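Local coordinates for protein CaaX farnesyltransferase alpha subunit Ram2 (Aspergillus fumigatus, PDB 4L9P) that forms, with the beta subunit Ram1, a protein farnesyltransferase that probably attaches farnesyl or geranylgeranyl groups to CaaX proteins, at residues K329-L334 with N344-R349. The protein carries 1 engineered substitution. Residues are numbered along the deposited sequence; the frame is centred on the assembly and turned at random.
Sequences KMLTLL and NYWEYR
With CG of Trp346 anti to its carbonyl carbon and beside the backbone N (chi1 -53°), the indole stands in the gap between two nearly antiparallel helices, 169° apart in direction; Leu334 has the same kind of first torsion (chi1 -74°), which turns its methyls to the benzo part of the indole, the two side chains crossing at about a right angle. The Leu334 CB lies over the five-membered ring, 3.6 Å from its centroid and 12° off the normal, a CH-pi contact, while CD1 of Leu334 reaches CZ3 of Trp346 (3.9 Å). Tyr345 CD2 lies over the opposite face, offset toward the rim. One turn earlier, Leu331 comes in obliquely, its CD2 3.6 Å from Trp346 CE3, and its CD1 rests on Arg349 CB at 3.8 Å. Beyond that CB the arginine bends at chi2 and chi3; NH2 forms salt bridges with Asp312 and Glu316 of helix 304-317, NH1 a hydrogen bond with Gln352. Helices 323-338 and 343-362 pair as an antiparallel hairpin, as in the helical-hairpin architecture of prenyltransferase alpha subunits. Dispersion and CH-pi contacts join them; the indole N-H, though beside Leu334, is satisfied by Asp339 O in the inter-helix turn, and the arginine's charged end turns away from the leucines.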
loop_
_atom_site.group_PDB
_atom_site.type_symbol
_atom_site.label_atom_id
_atom_site.label_comp_id
_atom_site.label_asym_id
_atom_site.label_seq_id
_atom_site.Cartn_x
_atom_site.Cartn_y
_atom_site.Cartn_z
ATOM N N LYS A 329 -22.612 -15.916 20.695
ATOM C CA LYS A 329 -22.373 -17.293 20.302
ATOM C C LYS A 329 -21.726 -17.398 18.895
ATOM O O LYS A 329 -20.830 -18.243 18.692
ATOM C CB LYS A 329 -23.710 -18.041 20.285
ATOM C CG LYS A 329 -23.567 -19.487 19.960
ATOM C CD LYS A 329 -24.967 -20.141 19.810
ATOM C CE LYS A 329 -24.826 -21.626 19.393
ATOM N NZ LYS A 329 -26.134 -22.372 19.243
ATOM N N MET A 330 -22.249 -16.642 17.913
ATOM C CA MET A 330 -21.677 -16.688 16.560
ATOM C C MET A 330 -20.203 -16.277 16.620
ATOM O O MET A 330 -19.362 -16.928 15.993
ATOM C CB MET A 330 -22.463 -15.767 15.633
ATOM C CG MET A 330 -23.880 -16.188 15.376
ATOM S SD MET A 330 -24.011 -17.840 14.612
ATOM C CE MET A 330 -24.363 -18.882 16.092
ATOM N N LEU A 331 -19.897 -15.216 17.394
ATOM C CA LEU A 331 -18.523 -14.727 17.448
ATOM C C LEU A 331 -17.598 -15.734 18.144
ATOM O O LEU A 331 -16.406 -15.838 17.848
ATOM C CB LEU A 331 -18.507 -13.364 18.116
ATOM C CG LEU A 331 -19.129 -12.247 17.242
ATOM C CD1 LEU A 331 -19.499 -11.076 18.140
ATOM C CD2 LEU A 331 -18.108 -11.702 16.179
ATOM N N THR A 332 -18.164 -16.464 19.120
ATOM C CA THR A 332 -17.439 -17.535 19.773
ATOM C C THR A 332 -17.117 -18.688 18.800
ATOM O O THR A 332 -15.992 -19.228 18.824
ATOM C CB THR A 332 -18.239 -18.013 20.990
ATOM O OG1 THR A 332 -18.383 -16.911 21.899
ATOM C CG2 THR A 332 -17.459 -19.113 21.672
ATOM N N LEU A 333 -18.070 -19.046 17.941
ATOM C CA LEU A 333 -17.749 -20.031 16.914
ATOM C C LEU A 333 -16.580 -19.566 16.023
ATOM O O LEU A 333 -15.737 -20.369 15.653
ATOM C CB LEU A 333 -18.960 -20.340 16.039
ATOM C CG LEU A 333 -20.098 -21.043 16.789
ATOM C CD1 LEU A 333 -21.338 -21.177 15.907
ATOM C CD2 LEU A 333 -19.633 -22.415 17.190
ATOM N N LEU A 334 -16.576 -18.283 15.646
ATOM C CA LEU A 334 -15.494 -17.745 14.815
ATOM C C LEU A 334 -14.170 -17.801 15.577
ATOM O O LEU A 334 -13.162 -18.239 15.010
ATOM C CB LEU A 334 -15.829 -16.316 14.404
ATOM C CG LEU A 334 -16.917 -16.255 13.322
ATOM C CD1 LEU A 334 -17.538 -14.868 13.211
ATOM C CD2 LEU A 334 -16.352 -16.660 11.895
ATOM N N ASN A 344 -8.887 -11.730 18.292
ATOM C CA ASN A 344 -8.883 -10.474 19.064
ATOM C C ASN A 344 -9.915 -9.503 18.504
ATOM O O ASN A 344 -10.492 -8.691 19.244
ATOM C CB ASN A 344 -7.496 -9.813 19.147
ATOM C CG ASN A 344 -6.543 -10.631 20.019
ATOM O OD1 ASN A 344 -6.977 -11.224 21.045
ATOM N ND2 ASN A 344 -5.304 -10.782 19.592
ATOM N N TYR A 345 -10.160 -9.570 17.185
ATOM C CA TYR A 345 -11.224 -8.753 16.623
ATOM C C TYR A 345 -12.609 -9.313 16.997
ATOM O O TYR A 345 -13.525 -8.551 17.369
ATOM C CB TYR A 345 -11.044 -8.680 15.068
ATOM C CG TYR A 345 -12.256 -8.017 14.420
ATOM C CD1 TYR A 345 -12.536 -6.640 14.633
ATOM C CD2 TYR A 345 -13.143 -8.765 13.654
ATOM C CE1 TYR A 345 -13.676 -6.061 14.104
ATOM C CE2 TYR A 345 -14.296 -8.179 13.107
ATOM C CZ TYR A 345 -14.537 -6.846 13.350
ATOM O OH TYR A 345 -15.679 -6.268 12.834
ATOM N N TRP A 346 -12.777 -10.634 16.940
ATOM C CA TRP A 346 -14.073 -11.198 17.390
ATOM C C TRP A 346 -14.307 -10.851 18.877
ATOM O O TRP A 346 -15.451 -10.531 19.240
ATOM C CB TRP A 346 -14.125 -12.709 17.258
ATOM C CG TRP A 346 -13.757 -13.205 15.835
ATOM C CD1 TRP A 346 -12.905 -14.221 15.557
ATOM C CD2 TRP A 346 -14.268 -12.743 14.543
ATOM N NE1 TRP A 346 -12.809 -14.430 14.173
ATOM C CE2 TRP A 346 -13.653 -13.554 13.535
ATOM C CE3 TRP A 346 -15.175 -11.735 14.137
ATOM C CZ2 TRP A 346 -13.899 -13.366 12.167
ATOM C CZ3 TRP A 346 -15.428 -11.572 12.775
ATOM C CH2 TRP A 346 -14.787 -12.357 11.812
ATOM N N GLU A 347 -13.263 -10.865 19.705
ATOM C CA GLU A 347 -13.469 -10.578 21.129
ATOM C C GLU A 347 -13.782 -9.092 21.312
ATOM O O GLU A 347 -14.559 -8.744 22.195
ATOM C CB GLU A 347 -12.279 -11.041 21.988
ATOM C CG GLU A 347 -12.153 -12.563 22.056
ATOM C CD GLU A 347 -10.996 -13.108 22.919
ATOM O OE1 GLU A 347 -10.063 -12.360 23.289
ATOM O OE2 GLU A 347 -11.001 -14.321 23.174
ATOM N N TYR A 348 -13.185 -8.236 20.478
ATOM C CA TYR A 348 -13.526 -6.788 20.500
ATOM C C TYR A 348 -15.034 -6.615 20.171
ATOM O O TYR A 348 -15.748 -5.836 20.838
ATOM C CB TYR A 348 -12.653 -6.018 19.506
ATOM C CG TYR A 348 -13.045 -4.594 19.266
ATOM C CD1 TYR A 348 -12.731 -3.624 20.202
ATOM C CD2 TYR A 348 -13.685 -4.198 18.074
ATOM C CE1 TYR A 348 -13.051 -2.283 19.993
ATOM C CE2 TYR A 348 -14.021 -2.855 17.859
ATOM C CZ TYR A 348 -13.686 -1.898 18.810
ATOM O OH TYR A 348 -14.018 -0.567 18.618
ATOM N N ARG A 349 -15.536 -7.352 19.171
ATOM C CA ARG A 349 -16.958 -7.295 18.829
ATOM C C ARG A 349 -17.795 -7.798 19.995
ATOM O O ARG A 349 -18.801 -7.184 20.332
ATOM C CB ARG A 349 -17.308 -8.086 17.569
ATOM C CG ARG A 349 -16.702 -7.454 16.294
ATOM C CD ARG A 349 -17.464 -6.164 15.898
ATOM N NE ARG A 349 -18.815 -6.517 15.464
ATOM C CZ ARG A 349 -19.938 -5.946 15.893
ATOM N NH1 ARG A 349 -19.913 -4.976 16.829
ATOM N NH2 ARG A 349 -21.114 -6.350 15.388
#